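Local coordinates for protein putative zinc protease (Bordetella pertussis, PDB 3IH6) that is a piece of a putative M16-family zinc protease, matching the family's inactive domain, the whole protein probably being a metalloendopeptidase, at residues R58-L68 with K99-L108; D40-L51 with V173-L181. All coordinates share one frame; numbering follows the deposited sequence.

Overall arrangement
Both contacts pack helices above the antiparallel sheet of this piece, which matches the M16 inactive domain; they are fold packing, and no metal site is placed in them. Their centres lie about 18 Å apart. The centre of interaction 2, helix 39-52 against helix 170-180, lies about 8 Å from the centre of the chain, and that of interaction 1, helix 58-63 against helix 97-109, about 15 Å. Interaction 1 is nested within the chain loop that interaction 2 closes. Leu59 N lies 2.8 Å from Leu51 O, a probable hydrogen bond between consecutive helices, and Leu108 CD2 packs 3.8 Å from Leu51 CD1. Phe87 of strand 84-90 touches leucines of both contacts.

Interaction 1: residues R58-L68 with K99-L108; sequences RLYHALVPTKL and KALQTLTATL
Leu59 and Leu104 mark the close approach of two helices, 58-63 and 99-108, whose axes pass 9.7 Å apart with their directions 140° from each other, a splayed antiparallel pair. Leucines fill the side of the interface nearer the sheet. Leu59 and Leu104 meet at a slant, Leu59 CD2 pressing on Leu104 CD1 at 3.5 Å, tighter than usual for two carbons. Leu104, its CG anti to the backbone N (chi1 177°), turns CD1 to the other helix, where it also touches Leu63 CD1 at 3.8 Å. The other branch of Leu63, CD2, lies against CB and CG2 of Thr103 as the two side chains run past one another in opposite directions. At the far end Leu59 crosses Leu108 nearly at right angles.

In the α+β fold of M16 domains, helices cover one face of an antiparallel sheet, and here Leu59 and Leu63 also touch strand 84-90, while Leu104 and Leu108 reach strand 26-32.

Farther from the strands the threonines take over. Thr107 turns its methyl, CG2, to Arg58 CB at 3.8 Å, and its OG1 lies 3.6 Å from Ala62 CB. That hydroxyl donates to Thr103 O, which also receives Thr107 N from the opposite face of its carbonyl plane. Thr103 OG1 does the same to Lys99 O one turn earlier, at a C=O...donor angle of 160°. With their hydroxyls bonded within their own helix, Thr103 and Thr107 meet the other segment chiefly by van der Waals contact with its carbon atoms. The Arg58 guanidinium points elsewhere, to Lys114 O and Glu120. After the type I turn from Val64 to Lys67, Leu68 comes back to the helix: its CD1 touches Thr103 OG1 at 3.4 Å, and CD2 lies across the aliphatic chain of Lys99.

Interaction 2: residues D40-L51 with V173-L181; sequences DFVGLDLAATIL and VQRAAVAYL
Gly43 and Val173 bring two helices together almost perpendicularly, at 86°, with axes only 7.9 Å apart. Small residues permit this approach: Ala176 CB rests 4.0 Å from Gly43 CA, and Ala47 CB meets Ala177 CB at 3.9 Å. Val173 spreads its two methyls over Gly43, CG1 3.4 Å from Gly43 O and CG2 toward Leu46 CD1.

A second apolar cluster forms at the C-terminal end of 173-181, around Tyr180 and Leu181. Leu44 sends CD2 to Tyr180 CB and CD1 to Leu181 CG, its own CG lying anti to the backbone N. Leu181, just past the helix, meets Leu51 tip to tip, CD1 to CD1 at 3.6 Å.

Charge is confined to one end. Arg175 NH1 and Asp40 OD1 form a salt bridge at 2.9 Å, but its hydrogen bond is weak, bent to 121°, with carboxylate and guanidinium planes turned 56° apart. Arg175 NH2 pairs with Asp172, so the arginine is shared between two acids. Asp40 OD2 also lies at the edge of the Tyr180 ring, 4.1 Å from CE1.

Around this crossing, Leu46 and Ile50 also pack on helix 118-136, Val42 touches helix 157-167, and Leu51 and Leu181 both rest on Phe87 of strand 84-90, which seats the helix pair on the sheet.

Interaction 1: residues R58-L68 with K99-L108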
loop_
_atom_site.group_PDB
_atom_site.type_symbol
_atom_site.label_atom_id
_atom_site.label_comp_id
_atom_site.label_asym_id
_atom_site.label_seq_id
_atom_site.Cartn_x
_atom_site.Cartn_y
_atom_site.Cartn_z
ATOM N N ARG E 58 16.337 -24.155 -4.602
ATOM C CA ARG E 58 17.156 -25.311 -4.226
ATOM C C ARG E 58 16.649 -25.888 -2.901
ATOM O O ARG E 58 16.407 -27.100 -2.788
ATOM C CB ARG E 58 18.657 -24.953 -4.147
ATOM C CG ARG E 58 19.331 -24.472 -5.464
ATOM C CD ARG E 58 19.257 -25.569 -6.587
ATOM N NE ARG E 58 20.016 -25.267 -7.814
ATOM C CZ ARG E 58 21.314 -25.533 -7.978
ATOM N NH1 ARG E 58 22.029 -26.075 -6.994
ATOM N NH2 ARG E 58 21.922 -25.217 -9.107
ATOM N N LEU E 59 16.462 -25.023 -1.904
ATOM C CA LEU E 59 15.905 -25.445 -0.628
ATOM C C LEU E 59 14.537 -26.144 -0.763
ATOM O O LEU E 59 14.326 -27.233 -0.196
ATOM C CB LEU E 59 15.856 -24.291 0.383
ATOM C CG LEU E 59 17.234 -23.761 0.829
ATOM C CD1 LEU E 59 17.124 -22.441 1.672
ATOM C CD2 LEU E 59 17.958 -24.808 1.611
ATOM N N TYR E 60 13.615 -25.510 -1.471
ATOM C CA TYR E 60 12.289 -26.066 -1.561
ATOM C C TYR E 60 12.373 -27.475 -2.110
ATOM O O TYR E 60 11.828 -28.397 -1.516
ATOM C CB TYR E 60 11.350 -25.186 -2.391
ATOM C CG TYR E 60 9.879 -25.626 -2.367
ATOM C CD1 TYR E 60 8.960 -24.970 -1.539
ATOM C CD2 TYR E 60 9.400 -26.670 -3.205
ATOM C CE1 TYR E 60 7.603 -25.342 -1.487
ATOM C CE2 TYR E 60 8.010 -27.053 -3.176
ATOM C CZ TYR E 60 7.136 -26.349 -2.318
ATOM O OH TYR E 60 5.815 -26.666 -2.265
ATOM N N HIS E 61 13.101 -27.647 -3.207
ATOM C CA HIS E 61 13.195 -28.952 -3.834
ATOM C C HIS E 61 13.854 -30.031 -2.946
ATOM O O HIS E 61 13.477 -31.195 -3.010
ATOM C CB HIS E 61 13.950 -28.850 -5.157
ATOM C CG HIS E 61 13.781 -30.053 -6.011
ATOM N ND1 HIS E 61 12.628 -30.288 -6.725
ATOM C CD2 HIS E 61 14.591 -31.113 -6.234
ATOM C CE1 HIS E 61 12.741 -31.438 -7.363
ATOM N NE2 HIS E 61 13.917 -31.963 -7.073
ATOM N N ALA E 62 14.832 -29.635 -2.128
ATOM C CA ALA E 62 15.536 -30.592 -1.267
ATOM C C ALA E 62 14.699 -30.989 -0.060
ATOM O O ALA E 62 14.736 -32.139 0.365
ATOM C CB ALA E 62 16.878 -30.011 -0.819
ATOM N N LEU E 63 13.922 -30.042 0.481
ATOM C CA LEU E 63 13.249 -30.267 1.762
ATOM C C LEU E 63 11.765 -30.667 1.730
ATOM O O LEU E 63 11.285 -31.308 2.655
ATOM C CB LEU E 63 13.465 -29.045 2.666
ATOM C CG LEU E 63 14.952 -28.667 2.849
ATOM C CD1 LEU E 63 15.137 -27.373 3.606
ATOM C CD2 LEU E 63 15.635 -29.787 3.564
ATOM N N VAL E 64 11.034 -30.246 0.700
ATOM C CA VAL E 64 9.561 -30.329 0.710
ATOM C C VAL E 64 8.998 -31.547 -0.036
ATOM O O VAL E 64 8.232 -32.312 0.548
ATOM C CB VAL E 64 8.862 -29.004 0.237
ATOM C CG1 VAL E 64 7.353 -29.143 0.337
ATOM C CG2 VAL E 64 9.316 -27.804 1.106
ATOM N N PRO E 65 9.383 -31.754 -1.314
ATOM C CA PRO E 65 8.867 -32.995 -1.930
ATOM C C PRO E 65 9.376 -34.210 -1.162
ATOM O O PRO E 65 8.752 -35.277 -1.181
ATOM C CB PRO E 65 9.486 -32.995 -3.335
ATOM C CG PRO E 65 9.906 -31.545 -3.588
ATOM C CD PRO E 65 10.276 -31.005 -2.217
ATOM N N THR E 66 10.510 -34.044 -0.492
ATOM C CA THR E 66 11.109 -35.135 0.277
ATOM C C THR E 66 10.407 -35.299 1.638
ATOM O O THR E 66 10.698 -36.218 2.386
ATOM C CB THR E 66 12.610 -34.888 0.477
ATOM O OG1 THR E 66 12.787 -33.532 0.880
ATOM C CG2 THR E 66 13.385 -35.089 -0.850
ATOM N N LYS E 67 9.486 -34.382 1.938
ATOM C CA LYS E 67 8.699 -34.368 3.178
ATOM C C LYS E 67 9.527 -34.053 4.427
ATOM O O LYS E 67 9.122 -34.392 5.528
ATOM C CB LYS E 67 7.905 -35.677 3.390
ATOM C CG LYS E 67 7.086 -36.158 2.218
ATOM C CD LYS E 67 6.128 -35.102 1.707
ATOM C CE LYS E 67 5.353 -35.625 0.510
ATOM N NZ LYS E 67 4.673 -36.893 0.874
ATOM N N LEU E 68 10.671 -33.393 4.256
ATOM C CA LEU E 68 11.488 -33.014 5.407
ATOM C C LEU E 68 10.939 -31.721 6.021
ATOM O O LEU E 68 11.034 -31.475 7.229
ATOM C CB LEU E 68 12.976 -32.905 5.015
ATOM C CG LEU E 68 13.647 -34.240 4.628
ATOM C CD1 LEU E 68 15.064 -34.054 4.122
ATOM C CD2 LEU E 68 13.632 -35.220 5.799
ATOM N N LYS E 99 17.462 -33.793 10.803
ATOM C CA LYS E 99 17.577 -34.225 9.417
ATOM C C LYS E 99 17.195 -33.098 8.466
ATOM O O LYS E 99 17.771 -32.995 7.379
ATOM C CB LYS E 99 16.753 -35.485 9.146
ATOM C CG LYS E 99 16.889 -35.982 7.716
ATOM C CD LYS E 99 16.367 -37.395 7.538
ATOM C CE LYS E 99 16.473 -37.834 6.079
ATOM N NZ LYS E 99 17.805 -37.497 5.471
ATOM N N ALA E 100 16.252 -32.242 8.877
ATOM C CA ALA E 100 15.921 -31.034 8.111
ATOM C C ALA E 100 17.104 -30.078 8.084
ATOM O O ALA E 100 17.551 -29.661 7.035
ATOM C CB ALA E 100 14.638 -30.316 8.672
ATOM N N LEU E 101 17.629 -29.762 9.255
ATOM C CA LEU E 101 18.739 -28.831 9.379
ATOM C C LEU E 101 19.975 -29.391 8.645
ATOM O O LEU E 101 20.741 -28.645 8.019
ATOM C CB LEU E 101 19.010 -28.619 10.863
ATOM C CG LEU E 101 19.863 -27.450 11.364
ATOM C CD1 LEU E 101 19.461 -26.122 10.757
ATOM C CD2 LEU E 101 19.746 -27.407 12.871
ATOM N N GLN E 102 20.148 -30.719 8.738
ATOM C CA GLN E 102 21.185 -31.459 8.023
ATOM C C GLN E 102 21.089 -31.222 6.519
ATOM O O GLN E 102 22.076 -30.811 5.895
ATOM C CB GLN E 102 21.080 -32.966 8.306
ATOM C CG GLN E 102 21.819 -33.848 7.295
ATOM C CD GLN E 102 23.299 -33.510 7.208
ATOM O OE1 GLN E 102 23.923 -33.196 8.224
ATOM N NE2 GLN E 102 23.866 -33.552 5.990
ATOM N N THR E 103 19.922 -31.509 5.938
ATOM C CA THR E 103 19.737 -31.322 4.523
ATOM C C THR E 103 19.808 -29.848 4.117
ATOM O O THR E 103 20.387 -29.542 3.087
ATOM C CB THR E 103 18.424 -31.941 4.029
ATOM O OG1 THR E 103 18.341 -33.310 4.467
ATOM C CG2 THR E 103 18.331 -31.874 2.488
ATOM N N LEU E 104 19.200 -28.947 4.892
ATOM C CA LEU E 104 19.269 -27.497 4.586
ATOM C C LEU E 104 20.719 -26.991 4.429
ATOM O O LEU E 104 21.026 -26.252 3.494
ATOM C CB LEU E 104 18.584 -26.656 5.687
ATOM C CG LEU E 104 18.677 -25.127 5.497
ATOM C CD1 LEU E 104 17.351 -24.588 5.024
ATOM C CD2 LEU E 104 19.028 -24.491 6.805
ATOM N N THR E 105 21.588 -27.328 5.379
ATOM C CA THR E 105 22.971 -26.829 5.327
ATOM C C THR E 105 23.789 -27.543 4.238
ATOM O O THR E 105 24.639 -26.927 3.595
ATOM C CB THR E 105 23.719 -26.966 6.670
ATOM O OG1 THR E 105 23.725 -28.342 7.069
ATOM C CG2 THR E 105 23.092 -26.106 7.760
ATOM N N ALA E 106 23.553 -28.838 4.031
ATOM C CA ALA E 106 24.196 -29.534 2.888
ATOM C C ALA E 106 23.883 -28.871 1.553
ATOM O O ALA E 106 24.748 -28.761 0.697
ATOM C CB ALA E 106 23.837 -30.996 2.856
ATOM N N THR E 107 22.659 -28.397 1.357
ATOM C CA THR E 107 22.276 -27.828 0.045
ATOM C C THR E 107 22.984 -26.506 -0.124
ATOM O O THR E 107 23.512 -26.184 -1.203
ATOM C CB THR E 107 20.738 -27.548 -0.020
ATOM O OG1 THR E 107 20.018 -28.736 0.293
ATOM C CG2 THR E 107 20.310 -26.978 -1.376
ATOM N N LEU E 108 22.988 -25.738 0.956
ATOM C CA LEU E 108 23.555 -24.393 0.947
ATOM C C LEU E 108 25.056 -24.417 0.720
ATOM O O LEU E 108 25.575 -23.640 -0.062
ATOM C CB LEU E 108 23.239 -23.657 2.255
ATOM C CG LEU E 108 21.788 -23.254 2.492
ATOM C CD1 LEU E 108 21.575 -22.693 3.926
ATOM C CD2 LEU E 108 21.246 -22.308 1.430
#

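Interaction 2: residues D40-L51 with V173-L181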
loop_
_atom_site.group_PDB
_atom_site.type_symbol
_atom_site.label_atom_id
_atom_site.label_comp_id
_atom_site.label_asym_id
_atom_site.label_seq_id
_atom_site.Cartn_x
_atom_site.Cartn_y
_atom_site.Cartn_z
ATOM N N ASP E 40 30.500 -9.061 -4.426
ATOM C CA ASP E 40 29.840 -10.225 -3.800
ATOM C C ASP E 40 28.494 -9.975 -3.142
ATOM O O ASP E 40 27.649 -10.879 -3.033
ATOM C CB ASP E 40 30.810 -10.877 -2.811
ATOM C CG ASP E 40 32.033 -11.413 -3.520
ATOM O OD1 ASP E 40 31.867 -11.707 -4.721
ATOM O OD2 ASP E 40 33.138 -11.487 -2.923
ATOM N N PHE E 41 28.268 -8.758 -2.698
ATOM C CA PHE E 41 27.051 -8.525 -1.927
ATOM C C PHE E 41 25.837 -8.864 -2.771
ATOM O O PHE E 41 24.969 -9.626 -2.326
ATOM C CB PHE E 41 26.995 -7.099 -1.364
ATOM C CG PHE E 41 25.766 -6.811 -0.539
ATOM C CD1 PHE E 41 25.829 -6.864 0.853
ATOM C CD2 PHE E 41 24.559 -6.463 -1.149
ATOM C CE1 PHE E 41 24.731 -6.594 1.628
ATOM C CE2 PHE E 41 23.444 -6.165 -0.380
ATOM C CZ PHE E 41 23.534 -6.213 1.021
ATOM N N VAL E 42 25.738 -8.310 -3.973
ATOM C CA VAL E 42 24.567 -8.645 -4.775
ATOM C C VAL E 42 24.534 -10.091 -5.194
ATOM O O VAL E 42 23.425 -10.658 -5.345
ATOM C CB VAL E 42 24.281 -7.717 -5.969
ATOM C CG1 VAL E 42 24.127 -6.314 -5.488
ATOM C CG2 VAL E 42 25.328 -7.819 -7.006
ATOM N N GLY E 43 25.716 -10.704 -5.337
ATOM C CA GLY E 43 25.812 -12.118 -5.656
ATOM C C GLY E 43 25.003 -12.909 -4.632
ATOM O O GLY E 43 24.154 -13.732 -4.965
ATOM N N LEU E 44 25.251 -12.627 -3.372
ATOM C CA LEU E 44 24.605 -13.358 -2.308
ATOM C C LEU E 44 23.129 -12.982 -2.220
ATOM O O LEU E 44 22.289 -13.801 -1.823
ATOM C CB LEU E 44 25.317 -13.092 -0.982
ATOM C CG LEU E 44 25.071 -14.093 0.155
ATOM C CD1 LEU E 44 25.275 -15.516 -0.265
ATOM C CD2 LEU E 44 25.903 -13.758 1.375
ATOM N N ASP E 45 22.823 -11.756 -2.620
ATOM C CA ASP E 45 21.445 -11.253 -2.642
ATOM C C ASP E 45 20.680 -12.130 -3.665
ATOM O O ASP E 45 19.691 -12.800 -3.323
ATOM C CB ASP E 45 21.515 -9.779 -3.061
ATOM C CG ASP E 45 20.300 -8.967 -2.651
ATOM O OD1 ASP E 45 19.449 -9.501 -1.915
ATOM O OD2 ASP E 45 20.223 -7.769 -3.064
ATOM N N LEU E 46 21.204 -12.211 -4.888
ATOM C CA LEU E 46 20.586 -13.020 -5.973
ATOM C C LEU E 46 20.517 -14.515 -5.633
ATOM O O LEU E 46 19.506 -15.143 -5.872
ATOM C CB LEU E 46 21.325 -12.811 -7.277
ATOM C CG LEU E 46 21.319 -11.362 -7.788
ATOM C CD1 LEU E 46 22.364 -11.184 -8.909
ATOM C CD2 LEU E 46 19.895 -11.013 -8.227
ATOM N N ALA E 47 21.600 -15.047 -5.047
ATOM C CA ALA E 47 21.682 -16.431 -4.602
ATOM C C ALA E 47 20.571 -16.823 -3.633
ATOM O O ALA E 47 19.970 -17.907 -3.767
ATOM C CB ALA E 47 23.001 -16.671 -3.955
ATOM N N ALA E 48 20.320 -15.990 -2.615
ATOM C CA ALA E 48 19.309 -16.357 -1.632
ATOM C C ALA E 48 17.936 -16.527 -2.287
ATOM O O ALA E 48 17.148 -17.363 -1.872
ATOM C CB ALA E 48 19.276 -15.358 -0.481
ATOM N N THR E 49 17.668 -15.772 -3.338
ATOM C CA THR E 49 16.413 -15.924 -4.089
ATOM C C THR E 49 16.414 -17.232 -4.872
ATOM O O THR E 49 15.382 -17.888 -4.971
ATOM C CB THR E 49 16.243 -14.794 -5.131
ATOM O OG1 THR E 49 16.105 -13.546 -4.489
ATOM C CG2 THR E 49 15.030 -15.010 -6.015
ATOM N N ILE E 50 17.567 -17.602 -5.440
ATOM C CA ILE E 50 17.648 -18.868 -6.145
ATOM C C ILE E 50 17.447 -20.019 -5.163
ATOM O O ILE E 50 16.811 -20.988 -5.501
ATOM C CB ILE E 50 18.991 -19.057 -6.864
ATOM C CG1 ILE E 50 19.127 -18.062 -8.037
ATOM C CG2 ILE E 50 19.178 -20.556 -7.284
ATOM C CD1 ILE E 50 20.571 -17.900 -8.534
ATOM N N LEU E 51 18.001 -19.901 -3.965
ATOM C CA LEU E 51 17.928 -20.952 -2.948
ATOM C C LEU E 51 16.594 -21.100 -2.277
ATOM O O LEU E 51 16.212 -22.213 -1.856
ATOM C CB LEU E 51 19.003 -20.727 -1.840
ATOM C CG LEU E 51 20.414 -20.791 -2.449
ATOM C CD1 LEU E 51 21.407 -20.012 -1.621
ATOM C CD2 LEU E 51 20.862 -22.239 -2.694
ATOM N N VAL E 173 28.194 -14.753 -9.336
ATOM C CA VAL E 173 27.176 -15.084 -8.377
ATOM C C VAL E 173 27.504 -16.445 -7.734
ATOM O O VAL E 173 27.378 -16.587 -6.521
ATOM C CB VAL E 173 25.744 -15.022 -8.974
ATOM C CG1 VAL E 173 24.708 -15.395 -7.912
ATOM C CG2 VAL E 173 25.443 -13.621 -9.536
ATOM N N GLN E 174 27.970 -17.416 -8.541
ATOM C CA GLN E 174 28.408 -18.717 -8.007
ATOM C C GLN E 174 29.510 -18.527 -6.980
ATOM O O GLN E 174 29.426 -19.022 -5.845
ATOM C CB GLN E 174 28.907 -19.637 -9.124
ATOM C CG GLN E 174 29.377 -21.036 -8.668
ATOM C CD GLN E 174 28.244 -21.996 -8.348
ATOM O OE1 GLN E 174 27.075 -21.777 -8.749
ATOM N NE2 GLN E 174 28.570 -23.076 -7.619
ATOM N N ARG E 175 30.568 -17.830 -7.387
ATOM C CA ARG E 175 31.724 -17.652 -6.507
ATOM C C ARG E 175 31.322 -17.008 -5.182
ATOM O O ARG E 175 31.765 -17.444 -4.112
ATOM C CB ARG E 175 32.799 -16.812 -7.177
ATOM C CG ARG E 175 33.800 -16.263 -6.173
ATOM C CD ARG E 175 34.933 -15.582 -6.839
ATOM N NE ARG E 175 34.461 -14.582 -7.796
ATOM C CZ ARG E 175 34.055 -13.357 -7.476
ATOM N NH1 ARG E 175 34.041 -12.963 -6.201
ATOM N NH2 ARG E 175 33.661 -12.532 -8.442
ATOM N N ALA E 176 30.481 -15.979 -5.251
ATOM C CA ALA E 176 29.971 -15.304 -4.037
ATOM C C ALA E 176 29.250 -16.271 -3.076
ATOM O O ALA E 176 29.578 -16.372 -1.885
ATOM C CB ALA E 176 29.073 -14.125 -4.417
ATOM N N ALA E 177 28.277 -16.990 -3.594
ATOM C CA ALA E 177 27.537 -17.943 -2.776
ATOM C C ALA E 177 28.468 -19.011 -2.260
ATOM O O ALA E 177 28.418 -19.349 -1.065
ATOM C CB ALA E 177 26.409 -18.583 -3.588
ATOM N N VAL E 178 29.322 -19.551 -3.144
ATOM C CA VAL E 178 30.305 -20.554 -2.670
ATOM C C VAL E 178 31.270 -20.081 -1.550
ATOM O O VAL E 178 31.555 -20.858 -0.634
ATOM C CB VAL E 178 31.028 -21.284 -3.812
ATOM C CG1 VAL E 178 32.221 -22.061 -3.261
ATOM C CG2 VAL E 178 30.063 -22.250 -4.494
ATOM N N ALA E 179 31.740 -18.825 -1.590
ATOM C CA ALA E 179 32.638 -18.322 -0.520
ATOM C C ALA E 179 31.944 -17.944 0.807
ATOM O O ALA E 179 32.581 -18.027 1.858
ATOM C CB ALA E 179 33.517 -17.154 -1.024
ATOM N N TYR E 180 30.670 -17.529 0.761
ATOM C CA TYR E 180 29.914 -17.170 1.961
ATOM C C TYR E 180 29.045 -18.275 2.545
ATOM O O TYR E 180 28.733 -18.261 3.754
ATOM C CB TYR E 180 29.115 -15.847 1.760
ATOM C CG TYR E 180 30.083 -14.700 1.699
ATOM C CD1 TYR E 180 30.750 -14.390 0.505
ATOM C CD2 TYR E 180 30.449 -14.006 2.857
ATOM C CE1 TYR E 180 31.725 -13.379 0.455
ATOM C CE2 TYR E 180 31.415 -12.991 2.806
ATOM C CZ TYR E 180 32.033 -12.697 1.601
ATOM O OH TYR E 180 32.978 -11.733 1.549
ATOM N N LEU E 181 28.620 -19.230 1.726
ATOM C CA LEU E 181 27.766 -20.284 2.279
ATOM C C LEU E 181 28.662 -21.479 2.644
ATOM O O LEU E 181 28.778 -22.480 1.913
ATOM C CB LEU E 181 26.566 -20.590 1.378
ATOM C CG LEU E 181 25.686 -19.362 1.078
ATOM C CD1 LEU E 181 24.581 -19.654 0.072
ATOM C CD2 LEU E 181 25.053 -18.758 2.356
#